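Local coordinates for protein PA0821 (Pseudomonas aeruginosa, PDB 7DRG) that probably acts as the immunity protein (antitoxin) that protects the cell against a VRR-NUC nuclease effector of its own type VI secretion system, at residues K228-L233 with K329-E334; T234-E239 with H295-I300; G245-L250 with F261-D266. One frame throughout, in Å; residues are numbered along the deposited sequence.

Contact 1: K228-L233 with K329-E334; sequences KTVSWL and KRLDVE
Arg330 reaches across from one loop to Thr229 of the other, and its NH2 donates a hydrogen bond to Thr229 OG1 at 2.9 Å. The bond is nearly straight, with an N-H...O angle of 178°, and the hydroxyl oxygen sits at the edge of the guanidinium, within its plane. The same hydroxyl donates a hydrogen bond to the carbonyl of the next residue, Thr229 OG1 to Val230 O at 2.8 Å, which it can do because OG1 stands anti to the backbone N beside the carbonyl carbon (chi1 -175°). A water links the two ends of this chain, accepting from Arg330 NH2 at 2.9 Å and donating to Val230 O. A second water bridges Arg330 NH1 and Lys228 O, 3.0 Å from NH1.

Beside this network lies a small apolar contact, in which Val230 CG2 meets Leu331 CD1 at 3.8 Å. That same Leu331 methyl also lies over the rim of one face of the Arg330 guanidinium. Further out, Pro206 O accepts from Arg330 NE and Trp327 O from NH1, while the Trp327 ring makes a cation-pi contact. Together with Thr229 and the two waters these carbonyls give every guanidinium nitrogen a partner and fix the rotation of a buried charge. Arg330 also packs on Leu317 of the second subunit.

The arginine belongs to a turn closed by the backbone bond from Asp332 N to Lys329 O at 3.0 Å. On the other segment, Trp232 and Leu233 lie opposite the single residue Ala180. The arrangement thus pairs a type I beta turn, presenting Arg330 and Leu331 from its two central positions, with the loop that enters strand 233-237 through a classic beta bulge.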
loop_
_atom_site.group_PDB
_atom_site.type_symbol
_atom_site.label_atom_id
_atom_site.label_comp_id
_atom_site.label_asym_id
_atom_site.label_seq_id
_atom_site.Cartn_x
_atom_site.Cartn_y
_atom_site.Cartn_z
ATOM N N LYS B 228 -8.812 -6.087 -21.031
ATOM C CA LYS B 228 -7.995 -6.031 -19.826
ATOM C C LYS B 228 -8.824 -5.667 -18.604
ATOM O O LYS B 228 -8.702 -6.298 -17.547
ATOM C CB LYS B 228 -6.873 -5.013 -20.022
ATOM C CG LYS B 228 -5.988 -4.799 -18.799
ATOM C CD LYS B 228 -5.228 -3.495 -18.973
ATOM C CE LYS B 228 -4.471 -3.097 -17.723
ATOM N NZ LYS B 228 -3.852 -1.749 -17.897
ATOM N N THR B 229 -9.658 -4.640 -18.722
ATOM C CA THR B 229 -10.320 -4.096 -17.548
ATOM C C THR B 229 -11.492 -3.234 -17.982
ATOM O O THR B 229 -11.539 -2.729 -19.108
ATOM C CB THR B 229 -9.357 -3.259 -16.695
ATOM O OG1 THR B 229 -10.020 -2.835 -15.498
ATOM C CG2 THR B 229 -8.903 -2.020 -17.466
ATOM N N VAL B 230 -12.434 -3.080 -17.063
ATOM C CA VAL B 230 -13.424 -2.020 -17.154
ATOM C C VAL B 230 -12.910 -0.824 -16.359
ATOM O O VAL B 230 -12.031 -0.946 -15.502
ATOM C CB VAL B 230 -14.804 -2.487 -16.642
ATOM C CG1 VAL B 230 -15.173 -3.831 -17.253
ATOM C CG2 VAL B 230 -14.810 -2.573 -15.113
ATOM N N SER B 231 -13.445 0.352 -16.658
ATOM C CA SER B 231 -13.184 1.532 -15.843
ATOM C C SER B 231 -14.372 2.465 -16.017
ATOM O O SER B 231 -15.471 2.015 -16.354
ATOM C CB SER B 231 -11.842 2.185 -16.219
ATOM O OG SER B 231 -11.451 3.094 -15.198
ATOM N N TRP B 232 -14.165 3.761 -15.773
ATOM C CA TRP B 232 -15.258 4.719 -15.946
ATOM C C TRP B 232 -15.824 4.649 -17.359
ATOM O O TRP B 232 -17.046 4.624 -17.555
ATOM C CB TRP B 232 -14.780 6.138 -15.626
ATOM C CG TRP B 232 -15.876 7.160 -15.744
ATOM C CD1 TRP B 232 -17.134 7.082 -15.206
ATOM C CD2 TRP B 232 -15.819 8.412 -16.443
ATOM N NE1 TRP B 232 -17.858 8.203 -15.532
ATOM C CE2 TRP B 232 -17.077 9.037 -16.288
ATOM C CE3 TRP B 232 -14.826 9.067 -17.174
ATOM C CZ2 TRP B 232 -17.362 10.289 -16.835
ATOM C CZ3 TRP B 232 -15.112 10.306 -17.725
ATOM C CH2 TRP B 232 -16.365 10.903 -17.561
ATOM N N LEU B 233 -14.948 4.612 -18.359
ATOM C CA LEU B 233 -15.351 4.354 -19.730
ATOM C C LEU B 233 -14.736 3.029 -20.156
ATOM O O LEU B 233 -13.580 2.744 -19.830
ATOM C CB LEU B 233 -14.906 5.477 -20.665
ATOM C CG LEU B 233 -15.211 6.907 -20.215
ATOM C CD1 LEU B 233 -14.789 7.905 -21.288
ATOM C CD2 LEU B 233 -16.700 7.071 -19.893
ATOM N N LYS B 329 -8.559 -9.448 -11.425
ATOM C CA LYS B 329 -9.765 -9.934 -10.766
ATOM C C LYS B 329 -10.242 -9.029 -9.639
ATOM O O LYS B 329 -11.161 -9.412 -8.908
ATOM C CB LYS B 329 -9.539 -11.337 -10.193
ATOM C CG LYS B 329 -8.895 -12.365 -11.110
ATOM C CD LYS B 329 -8.652 -13.655 -10.314
ATOM C CE LYS B 329 -7.602 -14.558 -10.942
ATOM N NZ LYS B 329 -8.087 -15.207 -12.192
ATOM N N ARG B 330 -9.657 -7.838 -9.485
ATOM C CA ARG B 330 -9.865 -7.049 -8.272
ATOM C C ARG B 330 -11.311 -6.615 -8.059
ATOM O O ARG B 330 -11.692 -6.333 -6.917
ATOM C CB ARG B 330 -8.957 -5.819 -8.285
ATOM C CG ARG B 330 -9.318 -4.831 -9.366
ATOM C CD ARG B 330 -8.175 -3.879 -9.710
ATOM N NE ARG B 330 -8.685 -2.910 -10.677
ATOM C CZ ARG B 330 -8.920 -3.184 -11.958
ATOM N NH1 ARG B 330 -8.639 -4.385 -12.452
ATOM N NH2 ARG B 330 -9.445 -2.252 -12.746
ATOM N N LEU B 331 -12.124 -6.558 -9.105
ATOM C CA LEU B 331 -13.503 -6.111 -8.975
ATOM C C LEU B 331 -14.509 -7.256 -8.871
ATOM O O LEU B 331 -15.707 -6.995 -8.696
ATOM C CB LEU B 331 -13.861 -5.210 -10.164
ATOM C CG LEU B 331 -13.043 -3.924 -10.335
ATOM C CD1 LEU B 331 -13.278 -3.295 -11.715
ATOM C CD2 LEU B 331 -13.407 -2.939 -9.249
ATOM N N ASP B 332 -14.059 -8.507 -8.975
ATOM C CA ASP B 332 -14.972 -9.647 -8.996
ATOM C C ASP B 332 -15.726 -9.788 -7.678
ATOM O O ASP B 332 -15.167 -9.587 -6.596
ATOM C CB ASP B 332 -14.202 -10.940 -9.272
ATOM C CG ASP B 332 -13.756 -11.071 -10.712
ATOM O OD1 ASP B 332 -14.139 -10.220 -11.544
ATOM O OD2 ASP B 332 -13.026 -12.039 -11.012
ATOM N N VAL B 333 -17.006 -10.155 -7.782
ATOM C CA VAL B 333 -17.865 -10.449 -6.639
ATOM C C VAL B 333 -18.639 -11.729 -6.940
ATOM O O VAL B 333 -18.666 -12.214 -8.071
ATOM C CB VAL B 333 -18.837 -9.292 -6.316
ATOM C CG1 VAL B 333 -18.078 -8.019 -5.962
ATOM C CG2 VAL B 333 -19.780 -9.052 -7.479
ATOM N N GLU B 334 -19.275 -12.280 -5.904
ATOM C CA GLU B 334 -20.124 -13.454 -6.084
ATOM C C GLU B 334 -21.461 -13.058 -6.698
ATOM O O GLU B 334 -21.990 -11.978 -6.421
ATOM C CB GLU B 334 -20.366 -14.167 -4.749
ATOM C CG GLU B 334 -19.107 -14.652 -4.043
ATOM C CD GLU B 334 -18.256 -15.558 -4.912
ATOM O OE1 GLU B 334 -18.826 -16.327 -5.718
ATOM O OE2 GLU B 334 -17.013 -15.493 -4.795
HETATM O O HOH W 1 -9.569 -6.063 -14.797
HETATM O O HOH W 2 -10.826 0.315 -13.126
#

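Contact 2: T234-E239 with H295-I300; sequences TLLNNE and HALKGI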
loop_
_atom_site.group_PDB
_atom_site.type_symbol
_atom_site.label_atom_id
_atom_site.label_comp_id
_atom_site.label_asym_id
_atom_site.label_seq_id
_atom_site.Cartn_x
_atom_site.Cartn_y
_atom_site.Cartn_z
ATOM N N THR B 234 -15.523 2.209 -20.844
ATOM C CA THR B 234 -15.077 0.921 -21.352
ATOM C C THR B 234 -15.485 0.820 -22.811
ATOM O O THR B 234 -16.654 1.028 -23.133
ATOM C CB THR B 234 -15.688 -0.225 -20.545
ATOM O OG1 THR B 234 -15.428 -0.001 -19.152
ATOM C CG2 THR B 234 -15.057 -1.554 -20.950
ATOM N N LEU B 235 -14.529 0.510 -23.689
ATOM C CA LEU B 235 -14.782 0.437 -25.126
ATOM C C LEU B 235 -14.719 -1.015 -25.587
ATOM O O LEU B 235 -13.722 -1.703 -25.351
ATOM C CB LEU B 235 -13.779 1.292 -25.912
ATOM C CG LEU B 235 -14.023 1.382 -27.428
ATOM C CD1 LEU B 235 -13.507 2.689 -27.945
ATOM C CD2 LEU B 235 -13.329 0.247 -28.174
ATOM N N LEU B 236 -15.769 -1.461 -26.275
ATOM C CA LEU B 236 -15.816 -2.778 -26.894
ATOM C C LEU B 236 -16.067 -2.608 -28.383
ATOM O O LEU B 236 -17.016 -1.923 -28.766
ATOM C CB LEU B 236 -16.938 -3.636 -26.307
ATOM C CG LEU B 236 -17.056 -3.752 -24.789
ATOM C CD1 LEU B 236 -18.264 -4.605 -24.447
ATOM C CD2 LEU B 236 -15.794 -4.345 -24.177
ATOM N N ASN B 237 -15.238 -3.238 -29.214
ATOM C CA ASN B 237 -15.597 -3.284 -30.626
ATOM C C ASN B 237 -16.753 -4.267 -30.818
ATOM O O ASN B 237 -17.168 -4.968 -29.894
ATOM C CB ASN B 237 -14.384 -3.634 -31.500
ATOM C CG ASN B 237 -13.879 -5.056 -31.299
ATOM O OD1 ASN B 237 -14.226 -5.739 -30.333
ATOM N ND2 ASN B 237 -13.029 -5.503 -32.224
ATOM N N ASN B 238 -17.314 -4.286 -32.031
ATOM C CA ASN B 238 -18.513 -5.091 -32.235
ATOM C C ASN B 238 -18.264 -6.567 -31.957
ATOM O O ASN B 238 -19.156 -7.259 -31.456
ATOM C CB ASN B 238 -19.058 -4.893 -33.648
ATOM C CG ASN B 238 -19.923 -3.647 -33.767
ATOM O OD1 ASN B 238 -20.434 -3.134 -32.769
ATOM N ND2 ASN B 238 -20.104 -3.163 -34.990
ATOM N N GLU B 239 -17.059 -7.070 -32.239
ATOM C CA GLU B 239 -16.801 -8.479 -31.966
ATOM C C GLU B 239 -16.815 -8.765 -30.465
ATOM O O GLU B 239 -17.407 -9.753 -30.018
ATOM C CB GLU B 239 -15.479 -8.927 -32.586
ATOM C CG GLU B 239 -15.171 -10.374 -32.238
ATOM C CD GLU B 239 -14.086 -10.992 -33.089
ATOM O OE1 GLU B 239 -13.250 -10.241 -33.636
ATOM O OE2 GLU B 239 -14.075 -12.237 -33.205
ATOM N N HIS B 295 -18.830 -7.392 -13.565
ATOM C CA HIS B 295 -19.591 -8.636 -13.495
ATOM C C HIS B 295 -20.185 -8.997 -14.853
ATOM O O HIS B 295 -20.152 -10.162 -15.265
ATOM C CB HIS B 295 -20.685 -8.509 -12.435
ATOM C CG HIS B 295 -21.364 -9.803 -12.112
ATOM N ND1 HIS B 295 -20.778 -10.777 -11.334
ATOM C CD2 HIS B 295 -22.580 -10.283 -12.465
ATOM C CE1 HIS B 295 -21.602 -11.801 -11.220
ATOM N NE2 HIS B 295 -22.705 -11.527 -11.895
ATOM N N ALA B 296 -20.714 -8.002 -15.570
ATOM C CA ALA B 296 -21.324 -8.257 -16.874
ATOM C C ALA B 296 -20.298 -8.646 -17.933
ATOM O O ALA B 296 -20.632 -9.376 -18.874
ATOM C CB ALA B 296 -22.101 -7.025 -17.342
ATOM N N LEU B 297 -19.057 -8.174 -17.811
ATOM C CA LEU B 297 -18.061 -8.347 -18.860
ATOM C C LEU B 297 -16.946 -9.325 -18.516
ATOM O O LEU B 297 -16.092 -9.575 -19.368
ATOM C CB LEU B 297 -17.441 -6.992 -19.222
ATOM C CG LEU B 297 -18.400 -5.948 -19.795
ATOM C CD1 LEU B 297 -17.637 -4.693 -20.205
ATOM C CD2 LEU B 297 -19.169 -6.518 -20.978
ATOM N N LYS B 298 -16.917 -9.893 -17.309
ATOM C CA LYS B 298 -15.754 -10.700 -16.955
ATOM C C LYS B 298 -15.644 -11.973 -17.786
ATOM O O LYS B 298 -14.566 -12.579 -17.828
ATOM C CB LYS B 298 -15.767 -11.032 -15.465
ATOM C CG LYS B 298 -16.952 -11.838 -14.990
ATOM C CD LYS B 298 -16.901 -11.934 -13.474
ATOM C CE LYS B 298 -17.916 -12.914 -12.926
ATOM N NZ LYS B 298 -17.828 -12.965 -11.443
ATOM N N GLY B 299 -16.721 -12.380 -18.458
ATOM C CA GLY B 299 -16.645 -13.483 -19.397
ATOM C C GLY B 299 -15.760 -13.215 -20.597
ATOM O O GLY B 299 -15.334 -14.165 -21.262
ATOM N N ILE B 300 -15.471 -11.947 -20.892
ATOM C CA ILE B 300 -14.573 -11.601 -21.987
ATOM C C ILE B 300 -13.303 -10.912 -21.480
ATOM O O ILE B 300 -12.646 -10.202 -22.227
ATOM C CB ILE B 300 -15.279 -10.744 -23.056
ATOM C CG1 ILE B 300 -15.745 -9.395 -22.488
ATOM C CG2 ILE B 300 -16.430 -11.518 -23.679
ATOM C CD1 ILE B 300 -16.001 -8.327 -23.555
#
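Ile300 N donates to Leu297 O at 2.9 Å, a backbone bond that holds together the two residues through which 295-300 meets strand 233-237. The contact is a helix end packed on one face of an antiparallel sheet: the C-terminal part of helix 288-297 leads into a 3-10 segment at 298-299, while the strand lies between its neighbours 177-180 and 267-272. The turn brings Leu297 and Ile300 to the same side, where both face the strand.

From the strand, Thr234 and Leu236 point their CB atoms toward the helix. Leu297 meets the pair with its two branches, one for each. Its CD1 approaches Thr234 CG2 at 4.1 Å, and its CD2 lies at the same separation from Leu236 CD1, both pairs meeting tip to tip. Thr234 can offer its methyl because the hydroxyl is turned the other way, beside its backbone N, where OG1 accepts from Ser231 N; a buried polar atom is thereby satisfied without taking part in the apolar interface.

Leu250 of helix 247-251 packs against Leu297, and the backbone of Ile300 is hydrogen-bonded to that of Ile227. At the far end of the strand, Asn237 is the N-cap of helix 238-243, its OD1 accepting from Arg240 N.

Ile300 comes at Leu236 at a slant, its CG1 lying between the backbone N and the carbonyl carbon (chi1 63°), and this branch ends with CD1 4.0 Å from Leu236 CD2.

Contact 3: G245-L250 with F261-D266; sequences GGLDAL and FYRYGD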
loop_
_atom_site.group_PDB
_atom_site.type_symbol
_atom_site.label_atom_id
_atom_site.label_comp_id
_atom_site.label_asym_id
_atom_site.label_seq_id
_atom_site.Cartn_x
_atom_site.Cartn_y
_atom_site.Cartn_z
ATOM N N GLY B 245 -22.520 -10.881 -25.208
ATOM C CA GLY B 245 -23.949 -11.110 -25.229
ATOM C C GLY B 245 -24.733 -10.146 -26.091
ATOM O O GLY B 245 -25.934 -10.362 -26.290
ATOM N N GLY B 246 -24.103 -9.103 -26.619
ATOM C CA GLY B 246 -24.808 -8.102 -27.390
ATOM C C GLY B 246 -25.261 -6.929 -26.537
ATOM O O GLY B 246 -25.323 -6.995 -25.310
ATOM N N LEU B 247 -25.594 -5.833 -27.223
ATOM C CA LEU B 247 -25.933 -4.596 -26.525
ATOM C C LEU B 247 -27.222 -4.739 -25.720
ATOM O O LEU B 247 -27.318 -4.223 -24.601
ATOM C CB LEU B 247 -26.038 -3.446 -27.526
ATOM C CG LEU B 247 -26.151 -2.028 -26.960
ATOM C CD1 LEU B 247 -25.059 -1.749 -25.930
ATOM C CD2 LEU B 247 -26.098 -1.007 -28.093
ATOM N N ASP B 248 -28.223 -5.435 -26.267
ATOM C CA ASP B 248 -29.464 -5.650 -25.526
ATOM C C ASP B 248 -29.199 -6.363 -24.205
ATOM O O ASP B 248 -29.708 -5.961 -23.152
ATOM C CB ASP B 248 -30.455 -6.452 -26.372
ATOM C CG ASP B 248 -31.008 -5.656 -27.539
ATOM O OD1 ASP B 248 -30.986 -4.407 -27.475
ATOM O OD2 ASP B 248 -31.470 -6.281 -28.520
ATOM N N ALA B 249 -28.386 -7.421 -24.241
ATOM C CA ALA B 249 -28.121 -8.196 -23.034
ATOM C C ALA B 249 -27.329 -7.398 -22.004
ATOM O O ALA B 249 -27.466 -7.644 -20.800
ATOM C CB ALA B 249 -27.379 -9.482 -23.395
ATOM N N LEU B 250 -26.501 -6.446 -22.445
ATOM C CA LEU B 250 -25.741 -5.642 -21.490
ATOM C C LEU B 250 -26.615 -4.578 -20.834
ATOM O O LEU B 250 -26.520 -4.355 -19.622
ATOM C CB LEU B 250 -24.541 -4.985 -22.177
ATOM C CG LEU B 250 -23.354 -5.887 -22.512
ATOM C CD1 LEU B 250 -22.262 -5.078 -23.194
ATOM C CD2 LEU B 250 -22.816 -6.564 -21.254
ATOM N N PHE B 261 -24.586 4.516 -22.736
ATOM C CA PHE B 261 -24.028 3.788 -23.864
ATOM C C PHE B 261 -23.894 4.732 -25.044
ATOM O O PHE B 261 -24.852 5.420 -25.413
ATOM C CB PHE B 261 -24.897 2.581 -24.225
ATOM C CG PHE B 261 -25.066 1.621 -23.090
ATOM C CD1 PHE B 261 -26.018 1.851 -22.113
ATOM C CD2 PHE B 261 -24.247 0.510 -22.976
ATOM C CE1 PHE B 261 -26.159 0.979 -21.049
ATOM C CE2 PHE B 261 -24.390 -0.368 -21.922
ATOM C CZ PHE B 261 -25.346 -0.132 -20.956
ATOM N N TYR B 262 -22.696 4.782 -25.610
ATOM C CA TYR B 262 -22.408 5.610 -26.769
ATOM C C TYR B 262 -22.058 4.689 -27.924
ATOM O O TYR B 262 -20.973 4.094 -27.959
ATOM C CB TYR B 262 -21.280 6.600 -26.475
ATOM C CG TYR B 262 -21.569 7.485 -25.288
ATOM C CD1 TYR B 262 -22.413 8.587 -25.401
ATOM C CD2 TYR B 262 -21.016 7.205 -24.045
ATOM C CE1 TYR B 262 -22.685 9.388 -24.314
ATOM C CE2 TYR B 262 -21.277 8.006 -22.951
ATOM C CZ TYR B 262 -22.111 9.092 -23.086
ATOM O OH TYR B 262 -22.373 9.886 -21.992
ATOM N N ARG B 263 -22.980 4.579 -28.871
ATOM C CA ARG B 263 -22.709 3.864 -30.109
ATOM C C ARG B 263 -21.992 4.819 -31.046
ATOM O O ARG B 263 -22.594 5.729 -31.614
ATOM C CB ARG B 263 -24.000 3.326 -30.722
ATOM C CG ARG B 263 -24.251 1.868 -30.375
ATOM C CD ARG B 263 -25.527 1.306 -31.001
ATOM N NE ARG B 263 -25.525 1.401 -32.455
ATOM C CZ ARG B 263 -26.468 2.013 -33.161
ATOM N NH1 ARG B 263 -27.503 2.574 -32.545
ATOM N NH2 ARG B 263 -26.382 2.053 -34.483
ATOM N N TYR B 264 -20.688 4.651 -31.152
ATOM C CA TYR B 264 -19.954 5.156 -32.290
ATOM C C TYR B 264 -20.082 4.074 -33.368
ATOM O O TYR B 264 -20.840 3.112 -33.208
ATOM C CB TYR B 264 -18.526 5.512 -31.871
ATOM C CG TYR B 264 -17.705 4.310 -31.517
ATOM C CD1 TYR B 264 -17.743 3.759 -30.239
ATOM C CD2 TYR B 264 -16.908 3.704 -32.473
ATOM C CE1 TYR B 264 -17.009 2.647 -29.939
ATOM C CE2 TYR B 264 -16.177 2.596 -32.188
ATOM C CZ TYR B 264 -16.220 2.070 -30.915
ATOM O OH TYR B 264 -15.480 0.954 -30.646
ATOM N N GLY B 265 -19.366 4.210 -34.471
ATOM C CA GLY B 265 -19.534 3.325 -35.610
ATOM C C GLY B 265 -19.624 1.825 -35.390
ATOM O O GLY B 265 -20.705 1.243 -35.521
ATOM N N ASP B 266 -18.504 1.181 -35.074
ATOM C CA ASP B 266 -18.429 -0.276 -35.043
ATOM C C ASP B 266 -18.118 -0.790 -33.642
ATOM O O ASP B 266 -17.365 -1.750 -33.460
ATOM C CB ASP B 266 -17.388 -0.790 -36.033
ATOM C CG ASP B 266 -15.983 -0.469 -35.600
ATOM O OD1 ASP B 266 -15.738 0.708 -35.265
ATOM O OD2 ASP B 266 -15.142 -1.394 -35.557
#
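This is a partly buried apolar contact between the first turn of helix 247-251 and side chains of strand 259-264, two elements that are close in the chain and lie near the C-terminal residue Leu362. Leu247 carries it by dividing its branches between two residues of the strand. Its CD1 lies 3.8 Å from Phe261 CD2, approaching the ring obliquely as the two side chains slide past each other in opposite directions. The other methyl, Leu247 CD2, touches the methylene carbon Arg263 CD at 3.8 Å. The leucine CG is placed anti to the backbone N (chi1 -170°), which carries both methyls out from the helix to the strand.

Two glycines precede the helix. Gly245 has positive phi and ends helix 238-243 in a Schellman motif; Gly246, also with positive phi, is the N-cap of the next helix, and its O accepts from Leu250 N at 3.1 Å. On the strand side, Phe261 also packs on Val268 and Ile270 of strand 267-272, and Leu362 hydrogen-bonds to the backbone of Phe261 and packs on Leu247.

Contact with Arg263 is made through its aliphatic part. The arginine chain bends at chi3 (58°); the residue also touches a crystal neighbour, and its outer conformation may owe something to the lattice. The contact runs from buried Phe261 to exposed Arg263, and dispersion and the burial of apolar surface, not directional bonds, join the two segments.

The three contacts are nested along the chain: contact 3 lies inside the loop closed by contact 2, which lies inside that closed by contact 1. Centres of contacts 1 and 2 are about 11 Å apart, those of 2 and 3 about 10 Å, and those of 1 and 3 about 18 Å. Contact 2 connects the others: Val230 CG1 touches Leu297 CD1 at 3.9 Å, and Leu297 CD2 meets Leu250 CD2 at 3.7 Å. Contacts 2 and 3 pack helices 288-297 and 247-251 on strands that pair with 267-272, and contact 1 ties the loop entering strand 233-237 to the loop after helix 321-328.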